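PDB 7BTX: MDM10 isoform 1 from Saccharomyces cerevisiae, which helps tether the endoplasmic reticulum to mitochondria as part of the ERMES complex and takes part in late assembly of the outer-membrane TOM translocase. Local coordinates for residues T28-D36 with N289-D297; P246-Y254 with T266-L274. One frame throughout, in Å; residues are numbered along the deposited sequence.

Contact 1. Residues T28-D36 with N289-D297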
loop_
_atom_site.group_PDB
_atom_site.type_symbol
_atom_site.label_atom_id
_atom_site.label_comp_id
_atom_site.label_asym_id
_atom_site.label_seq_id
_atom_site.Cartn_x
_atom_site.Cartn_y
_atom_site.Cartn_z
ATOM N N THR D 28 -0.078 39.412 10.936
ATOM C CA THR D 28 -0.027 39.095 9.515
ATOM C C THR D 28 -1.032 37.982 9.291
ATOM O O THR D 28 -0.669 36.808 9.261
ATOM C CB THR D 28 1.366 38.646 9.094
ATOM O OG1 THR D 28 1.796 37.575 9.944
ATOM C CG2 THR D 28 2.353 39.786 9.206
ATOM N N ALA D 29 -2.303 38.334 9.153
ATOM C CA ALA D 29 -3.311 37.309 8.930
ATOM C C ALA D 29 -3.872 37.470 7.532
ATOM O O ALA D 29 -4.191 36.485 6.859
ATOM C CB ALA D 29 -4.421 37.394 9.971
ATOM N N THR D 30 -3.986 38.720 7.090
ATOM C CA THR D 30 -4.445 38.989 5.739
ATOM C C THR D 30 -3.356 38.674 4.719
ATOM O O THR D 30 -3.664 38.357 3.568
ATOM C CB THR D 30 -4.899 40.444 5.649
ATOM O OG1 THR D 30 -5.696 40.749 6.796
ATOM C CG2 THR D 30 -5.784 40.652 4.446
ATOM N N SER D 31 -2.093 38.712 5.129
ATOM C CA SER D 31 -0.981 38.292 4.289
ATOM C C SER D 31 -0.752 36.788 4.305
ATOM O O SER D 31 0.164 36.317 3.627
ATOM C CB SER D 31 0.303 38.988 4.731
ATOM O OG SER D 31 1.443 38.272 4.295
ATOM N N ARG D 32 -1.521 36.032 5.081
ATOM C CA ARG D 32 -1.460 34.579 5.029
ATOM C C ARG D 32 -2.703 33.968 4.411
ATOM O O ARG D 32 -2.639 32.849 3.892
ATOM C CB ARG D 32 -1.259 33.999 6.431
ATOM C CG ARG D 32 0.014 34.454 7.103
ATOM C CD ARG D 32 0.327 33.611 8.325
ATOM N NE ARG D 32 -0.855 33.358 9.145
ATOM C CZ ARG D 32 -1.091 33.935 10.320
ATOM N NH1 ARG D 32 -0.228 34.810 10.813
ATOM N NH2 ARG D 32 -2.193 33.647 10.995
ATOM N N THR D 33 -3.823 34.677 4.456
ATOM C CA THR D 33 -5.051 34.259 3.805
ATOM C C THR D 33 -4.992 34.541 2.311
ATOM O O THR D 33 -5.481 33.744 1.502
ATOM C CB THR D 33 -6.233 34.980 4.463
ATOM O OG1 THR D 33 -6.314 34.588 5.838
ATOM C CG2 THR D 33 -7.553 34.649 3.791
ATOM N N LEU D 34 -4.337 35.633 1.924
ATOM C CA LEU D 34 -4.300 36.033 0.527
ATOM C C LEU D 34 -3.116 35.465 -0.234
ATOM O O LEU D 34 -3.156 35.434 -1.466
ATOM C CB LEU D 34 -4.303 37.558 0.423
ATOM C CG LEU D 34 -5.661 38.140 0.794
ATOM C CD1 LEU D 34 -5.691 39.639 0.856
ATOM C CD2 LEU D 34 -6.601 37.694 -0.249
ATOM N N LEU D 35 -2.076 35.001 0.451
ATOM C CA LEU D 35 -0.864 34.577 -0.233
ATOM C C LEU D 35 -0.574 33.099 -0.055
ATOM O O LEU D 35 -0.268 32.409 -1.032
ATOM C CB LEU D 35 0.339 35.373 0.275
ATOM C CG LEU D 35 0.264 36.893 0.307
ATOM C CD1 LEU D 35 1.577 37.409 0.790
ATOM C CD2 LEU D 35 -0.085 37.488 -1.005
ATOM N N ASP D 36 -0.650 32.593 1.173
ATOM C CA ASP D 36 -0.105 31.289 1.523
ATOM C C ASP D 36 -1.172 30.209 1.637
ATOM O O ASP D 36 -1.047 29.312 2.475
ATOM C CB ASP D 36 0.679 31.388 2.828
ATOM C CG ASP D 36 1.776 32.425 2.768
ATOM O OD1 ASP D 36 2.329 32.642 1.671
ATOM O OD2 ASP D 36 2.083 33.028 3.815
ATOM N N ASN D 289 -16.216 43.380 -2.883
ATOM C CA ASN D 289 -15.942 41.973 -2.617
ATOM C C ASN D 289 -14.502 41.579 -2.905
ATOM O O ASN D 289 -13.962 40.705 -2.224
ATOM C CB ASN D 289 -16.897 41.091 -3.432
ATOM C CG ASN D 289 -17.063 41.573 -4.853
ATOM O OD1 ASN D 289 -16.378 42.497 -5.290
ATOM N ND2 ASN D 289 -17.982 40.958 -5.583
ATOM N N SER D 290 -13.866 42.204 -3.892
ATOM C CA SER D 290 -12.481 41.894 -4.218
ATOM C C SER D 290 -11.538 42.458 -3.163
ATOM O O SER D 290 -11.845 43.450 -2.501
ATOM C CB SER D 290 -12.130 42.463 -5.589
ATOM O OG SER D 290 -10.768 42.239 -5.897
ATOM N N THR D 291 -10.388 41.808 -2.998
ATOM C CA THR D 291 -9.359 42.176 -2.039
ATOM C C THR D 291 -8.009 42.098 -2.770
ATOM O O THR D 291 -7.963 41.632 -3.920
ATOM C CB THR D 291 -9.487 41.257 -0.820
ATOM O OG1 THR D 291 -10.868 41.130 -0.473
ATOM C CG2 THR D 291 -8.809 41.840 0.417
ATOM N N PHE D 292 -6.931 42.561 -2.134
ATOM C CA PHE D 292 -5.615 42.589 -2.763
ATOM C C PHE D 292 -4.513 42.590 -1.709
ATOM O O PHE D 292 -4.712 43.116 -0.611
ATOM C CB PHE D 292 -5.503 43.810 -3.673
ATOM C CG PHE D 292 -4.157 43.972 -4.309
ATOM C CD1 PHE D 292 -3.720 43.076 -5.263
ATOM C CD2 PHE D 292 -3.327 45.019 -3.946
ATOM C CE1 PHE D 292 -2.480 43.221 -5.848
ATOM C CE2 PHE D 292 -2.086 45.171 -4.527
ATOM C CZ PHE D 292 -1.664 44.272 -5.479
ATOM N N CYS D 293 -3.353 42.002 -2.014
ATOM C CA CYS D 293 -2.242 41.945 -1.059
ATOM C C CYS D 293 -0.937 41.844 -1.845
ATOM O O CYS D 293 -0.722 40.886 -2.585
ATOM C CB CYS D 293 -2.384 40.775 -0.103
ATOM S SG CYS D 293 -1.041 40.600 1.082
ATOM N N ALA D 294 -0.059 42.827 -1.655
ATOM C CA ALA D 294 1.227 42.851 -2.347
ATOM C C ALA D 294 2.368 42.866 -1.330
ATOM O O ALA D 294 2.839 43.909 -0.882
ATOM C CB ALA D 294 1.301 44.051 -3.278
ATOM N N LYS D 295 2.831 41.675 -0.978
ATOM C CA LYS D 295 3.936 41.569 -0.035
ATOM C C LYS D 295 5.264 41.731 -0.753
ATOM O O LYS D 295 5.558 40.996 -1.697
ATOM C CB LYS D 295 3.900 40.229 0.686
ATOM C CG LYS D 295 5.156 39.939 1.474
ATOM C CD LYS D 295 4.957 38.812 2.455
ATOM C CE LYS D 295 5.129 37.475 1.785
ATOM N NZ LYS D 295 5.026 36.357 2.758
ATOM N N TYR D 296 6.076 42.678 -0.300
ATOM C CA TYR D 296 7.454 42.819 -0.758
ATOM C C TYR D 296 8.367 42.318 0.348
ATOM O O TYR D 296 8.469 42.943 1.404
ATOM C CB TYR D 296 7.794 44.261 -1.115
ATOM C CG TYR D 296 9.270 44.451 -1.373
ATOM C CD1 TYR D 296 9.881 43.857 -2.467
ATOM C CD2 TYR D 296 10.055 45.209 -0.516
ATOM C CE1 TYR D 296 11.227 44.017 -2.706
ATOM C CE2 TYR D 296 11.406 45.378 -0.747
ATOM C CZ TYR D 296 11.983 44.777 -1.844
ATOM O OH TYR D 296 13.326 44.939 -2.086
ATOM N N ASP D 297 9.032 41.201 0.102
ATOM C CA ASP D 297 9.924 40.620 1.085
ATOM C C ASP D 297 11.347 41.101 0.823
ATOM O O ASP D 297 11.646 41.687 -0.219
ATOM C CB ASP D 297 9.818 39.102 1.034
ATOM C CG ASP D 297 10.218 38.450 2.324
ATOM O OD1 ASP D 297 9.316 38.069 3.095
ATOM O OD2 ASP D 297 11.432 38.313 2.568
#
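The short helical segment around residues 30-33, with Leu34 and Leu35, lies against the barrel wall at strand 292-297, where the two leucines close over Cys293. Leu34 reaches out with CD1, which sits 3.6 Å from CB of Cys293; the same methyl meets CG2 of Thr291 at 3.8 Å, the two side chains crossing at about a right angle. With SG anti to its backbone N (chi1 179°), Cys293 sends its sulfur under the helix, 3.9 Å from CD2 of Leu35 and 4.0 Å from CA of Ser31. This is helix-on-sheet packing inside a mitochondrial beta barrel: Thr291, Cys293 and Lys295 turn toward the helix, while Phe292 and Ala294 turn away. CB of Lys295 lies 3.7 Å from CD1 of Leu35, and the bend at chi3 (83°) folds CE back to the same methyl. An alanine at Leu35 would remove both methyls and would probably leave a gap beside the Cys293 sulfur and the Lys295 chain. The Lys295 ammonium stays short of a salt bridge, its NZ 4.6 Å from OD2 of Asp36. Beyond the two segments, Lys417 and Lys428 donate to the carbonyl oxygens of Thr33 and Leu35.

Contact 2. Residues P246-Y254 with T266-L274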
loop_
_atom_site.group_PDB
_atom_site.type_symbol
_atom_site.label_atom_id
_atom_site.label_comp_id
_atom_site.label_asym_id
_atom_site.label_seq_id
_atom_site.Cartn_x
_atom_site.Cartn_y
_atom_site.Cartn_z
ATOM N N PRO D 246 17.656 31.211 20.688
ATOM C CA PRO D 246 16.603 32.207 20.907
ATOM C C PRO D 246 15.906 32.545 19.599
ATOM O O PRO D 246 16.385 32.205 18.516
ATOM C CB PRO D 246 17.372 33.410 21.462
ATOM C CG PRO D 246 18.703 33.308 20.812
ATOM C CD PRO D 246 18.973 31.845 20.517
ATOM N N GLY D 247 14.751 33.195 19.708
ATOM C CA GLY D 247 14.102 33.813 18.578
ATOM C C GLY D 247 13.547 35.176 18.938
ATOM O O GLY D 247 13.387 35.530 20.106
ATOM N N CYS D 248 13.247 35.949 17.901
ATOM C CA CYS D 248 12.652 37.261 18.093
ATOM C C CYS D 248 11.917 37.682 16.835
ATOM O O CYS D 248 12.106 37.084 15.773
ATOM C CB CYS D 248 13.712 38.302 18.454
ATOM S SG CYS D 248 13.040 39.919 18.880
ATOM N N SER D 249 11.082 38.705 16.951
ATOM C CA SER D 249 10.389 39.310 15.821
ATOM C C SER D 249 9.916 40.680 16.274
ATOM O O SER D 249 9.969 41.013 17.461
ATOM C CB SER D 249 9.220 38.458 15.335
ATOM O OG SER D 249 8.549 39.094 14.268
ATOM N N THR D 250 9.468 41.481 15.312
ATOM C CA THR D 250 8.903 42.799 15.566
ATOM C C THR D 250 8.039 43.175 14.376
ATOM O O THR D 250 8.515 43.158 13.241
ATOM C CB THR D 250 9.993 43.856 15.775
ATOM O OG1 THR D 250 10.782 43.537 16.927
ATOM C CG2 THR D 250 9.374 45.222 15.971
ATOM N N THR D 251 6.778 43.502 14.603
ATOM C CA THR D 251 5.862 43.758 13.509
ATOM C C THR D 251 5.122 45.069 13.774
ATOM O O THR D 251 4.940 45.478 14.918
ATOM C CB THR D 251 4.938 42.551 13.346
ATOM O OG1 THR D 251 5.702 41.347 13.480
ATOM C CG2 THR D 251 4.294 42.531 11.983
ATOM N N LEU D 252 4.716 45.754 12.707
ATOM C CA LEU D 252 4.243 47.130 12.805
ATOM C C LEU D 252 2.997 47.383 11.958
ATOM O O LEU D 252 3.023 48.259 11.090
ATOM C CB LEU D 252 5.380 48.082 12.417
ATOM C CG LEU D 252 5.389 49.558 12.831
ATOM C CD1 LEU D 252 4.939 49.719 14.253
ATOM C CD2 LEU D 252 6.771 50.143 12.639
ATOM N N ARG D 253 1.937 46.591 12.130
ATOM C CA ARG D 253 0.749 46.755 11.296
ATOM C C ARG D 253 0.075 48.103 11.545
ATOM O O ARG D 253 0.258 48.737 12.582
ATOM C CB ARG D 253 -0.266 45.636 11.528
ATOM C CG ARG D 253 -0.971 45.692 12.856
ATOM C CD ARG D 253 -2.014 44.599 12.995
ATOM N NE ARG D 253 -3.144 44.789 12.096
ATOM C CZ ARG D 253 -4.203 45.537 12.383
ATOM N NH1 ARG D 253 -4.277 46.164 13.548
ATOM N NH2 ARG D 253 -5.190 45.655 11.508
ATOM N N TYR D 254 -0.692 48.552 10.553
ATOM C CA TYR D 254 -1.272 49.894 10.563
ATOM C C TYR D 254 -2.558 49.872 9.745
ATOM O O TYR D 254 -2.524 49.979 8.518
ATOM C CB TYR D 254 -0.272 50.905 10.016
ATOM C CG TYR D 254 -0.823 52.288 9.767
ATOM C CD1 TYR D 254 -1.364 53.040 10.799
ATOM C CD2 TYR D 254 -0.772 52.854 8.502
ATOM C CE1 TYR D 254 -1.858 54.311 10.572
ATOM C CE2 TYR D 254 -1.257 54.124 8.267
ATOM C CZ TYR D 254 -1.801 54.846 9.305
ATOM O OH TYR D 254 -2.289 56.109 9.074
ATOM N N THR D 266 -3.858 47.938 5.048
ATOM C CA THR D 266 -3.079 47.332 6.119
ATOM C C THR D 266 -1.614 47.244 5.722
ATOM O O THR D 266 -1.204 46.298 5.047
ATOM C CB THR D 266 -3.613 45.940 6.474
ATOM O OG1 THR D 266 -5.020 46.003 6.728
ATOM C CG2 THR D 266 -2.925 45.403 7.714
ATOM N N LEU D 267 -0.822 48.228 6.122
ATOM C CA LEU D 267 0.608 48.171 5.880
ATOM C C LEU D 267 1.297 47.526 7.072
ATOM O O LEU D 267 1.024 47.862 8.221
ATOM C CB LEU D 267 1.171 49.570 5.636
ATOM C CG LEU D 267 0.918 50.235 4.281
ATOM C CD1 LEU D 267 -0.427 50.944 4.227
ATOM C CD2 LEU D 267 2.039 51.196 3.949
ATOM N N THR D 268 2.201 46.580 6.796
ATOM C CA THR D 268 2.716 45.695 7.834
ATOM C C THR D 268 4.229 45.504 7.692
ATOM O O THR D 268 4.714 44.629 6.991
ATOM C CB THR D 268 1.995 44.347 7.796
ATOM O OG1 THR D 268 0.580 44.562 7.746
ATOM C CG2 THR D 268 2.316 43.540 9.024
ATOM N N LEU D 269 4.996 46.327 8.402
ATOM C CA LEU D 269 6.446 46.185 8.441
ATOM C C LEU D 269 6.861 45.121 9.446
ATOM O O LEU D 269 6.688 45.313 10.650
ATOM C CB LEU D 269 7.117 47.510 8.814
ATOM C CG LEU D 269 7.475 48.582 7.783
ATOM C CD1 LEU D 269 8.482 48.035 6.785
ATOM C CD2 LEU D 269 6.252 49.163 7.083
ATOM N N SER D 270 7.417 44.012 8.985
ATOM C CA SER D 270 7.910 42.999 9.901
ATOM C C SER D 270 9.425 43.109 10.038
ATOM O O SER D 270 10.069 43.948 9.409
ATOM C CB SER D 270 7.502 41.608 9.434
ATOM O OG SER D 270 8.358 40.623 9.981
ATOM N N TRP D 271 10.000 42.242 10.867
ATOM C CA TRP D 271 11.430 42.219 11.144
ATOM C C TRP D 271 11.761 40.889 11.799
ATOM O O TRP D 271 10.877 40.190 12.298
ATOM C CB TRP D 271 11.853 43.382 12.048
ATOM C CG TRP D 271 13.311 43.716 11.987
ATOM C CD1 TRP D 271 14.178 43.411 10.987
ATOM C CD2 TRP D 271 14.070 44.422 12.973
ATOM N NE1 TRP D 271 15.431 43.877 11.285
ATOM C CE2 TRP D 271 15.392 44.503 12.501
ATOM C CE3 TRP D 271 13.761 44.991 14.211
ATOM C CZ2 TRP D 271 16.404 45.130 13.222
ATOM C CZ3 TRP D 271 14.767 45.614 14.924
ATOM C CH2 TRP D 271 16.071 45.678 14.428
ATOM N N ASN D 272 13.042 40.545 11.783
ATOM C CA ASN D 272 13.572 39.341 12.410
ATOM C C ASN D 272 15.064 39.547 12.631
ATOM O O ASN D 272 15.866 39.188 11.761
ATOM C CB ASN D 272 13.318 38.113 11.539
ATOM C CG ASN D 272 13.380 36.815 12.320
ATOM O OD1 ASN D 272 14.238 36.627 13.179
ATOM N ND2 ASN D 272 12.466 35.906 12.013
ATOM N N PRO D 273 15.475 40.106 13.777
ATOM C CA PRO D 273 16.846 40.621 13.910
ATOM C C PRO D 273 17.925 39.552 13.950
ATOM O O PRO D 273 19.077 39.827 13.602
ATOM C CB PRO D 273 16.791 41.397 15.229
ATOM C CG PRO D 273 15.735 40.719 16.005
ATOM C CD PRO D 273 14.698 40.295 15.011
ATOM N N LEU D 274 17.579 38.335 14.365
ATOM C CA LEU D 274 18.556 37.253 14.379
ATOM C C LEU D 274 18.818 36.724 12.978
ATOM O O LEU D 274 19.862 36.114 12.725
ATOM C CB LEU D 274 18.110 36.113 15.294
ATOM C CG LEU D 274 18.469 36.211 16.779
ATOM C CD1 LEU D 274 17.606 37.204 17.539
ATOM C CD2 LEU D 274 18.404 34.837 17.415
#
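Thr251 and Thr268 meet methyl to methyl across the beta hairpin of strands 245-258 and 263-269, their side chains set obliquely with the CG2 atoms 3.7 Å apart. In Thr251, OG1 stands beside the backbone N (chi1 -42°), which leaves CG2 for Thr268; its hydroxyl is hydrogen-bonded to that of Tyr24, as is OG of Ser249. Arg253 shares the face of Thr268. Leu252, Tyr254, Leu267 and Leu269 take the other, where CB of Leu252 lies 4.0 Å from CB of Leu269. Further along, Trp271 presents a ring edge, near its plane, to CB of Thr250, while CB of Pro273 lies above one ring face, offset toward the rim. Cys248 rests its CB against CG of Pro273 at 4.0 Å, and at the far end the Pro246 ring and Leu274 cross at about a right angle, CG to CD2 3.7 Å. Two backbone bonds, Leu252 N to Leu269 O at 2.9 Å and Leu267 N to Tyr254 O at 3.4 Å, are weak, and CA of Thr251 makes a CA-H...O contact of 3.4 Å to Leu269 O. The hairpin thus probably pairs through weak backbone bonds and side-chain methyl contacts together; toward Pro273 and Leu274 the contact is made by apolar side chains.

Overall arrangement
Along the chain the order is 28-36, 246-254, 266-274, 289-297, so the hairpin of contact 2 comes between the two halves of contact 1. Both reach the same antiparallel sheet of the barrel wall: strands 245-258 and 263-269 are neighbours in it, then 280-284, then 292-297. The centres lie about 16 Å apart, yet the contacts touch, CG2 of Thr28 packing 3.8 Å from CG2 of Thr268. The N-terminal segment thus runs over several consecutive strands: Tyr24 reaches Ser249 and Thr251, Thr28 reaches Thr268, and helix 30-33 arrives at Cys293. A segment more than 200 residues away in sequence therefore lies along the inner face of these neighbouring strands.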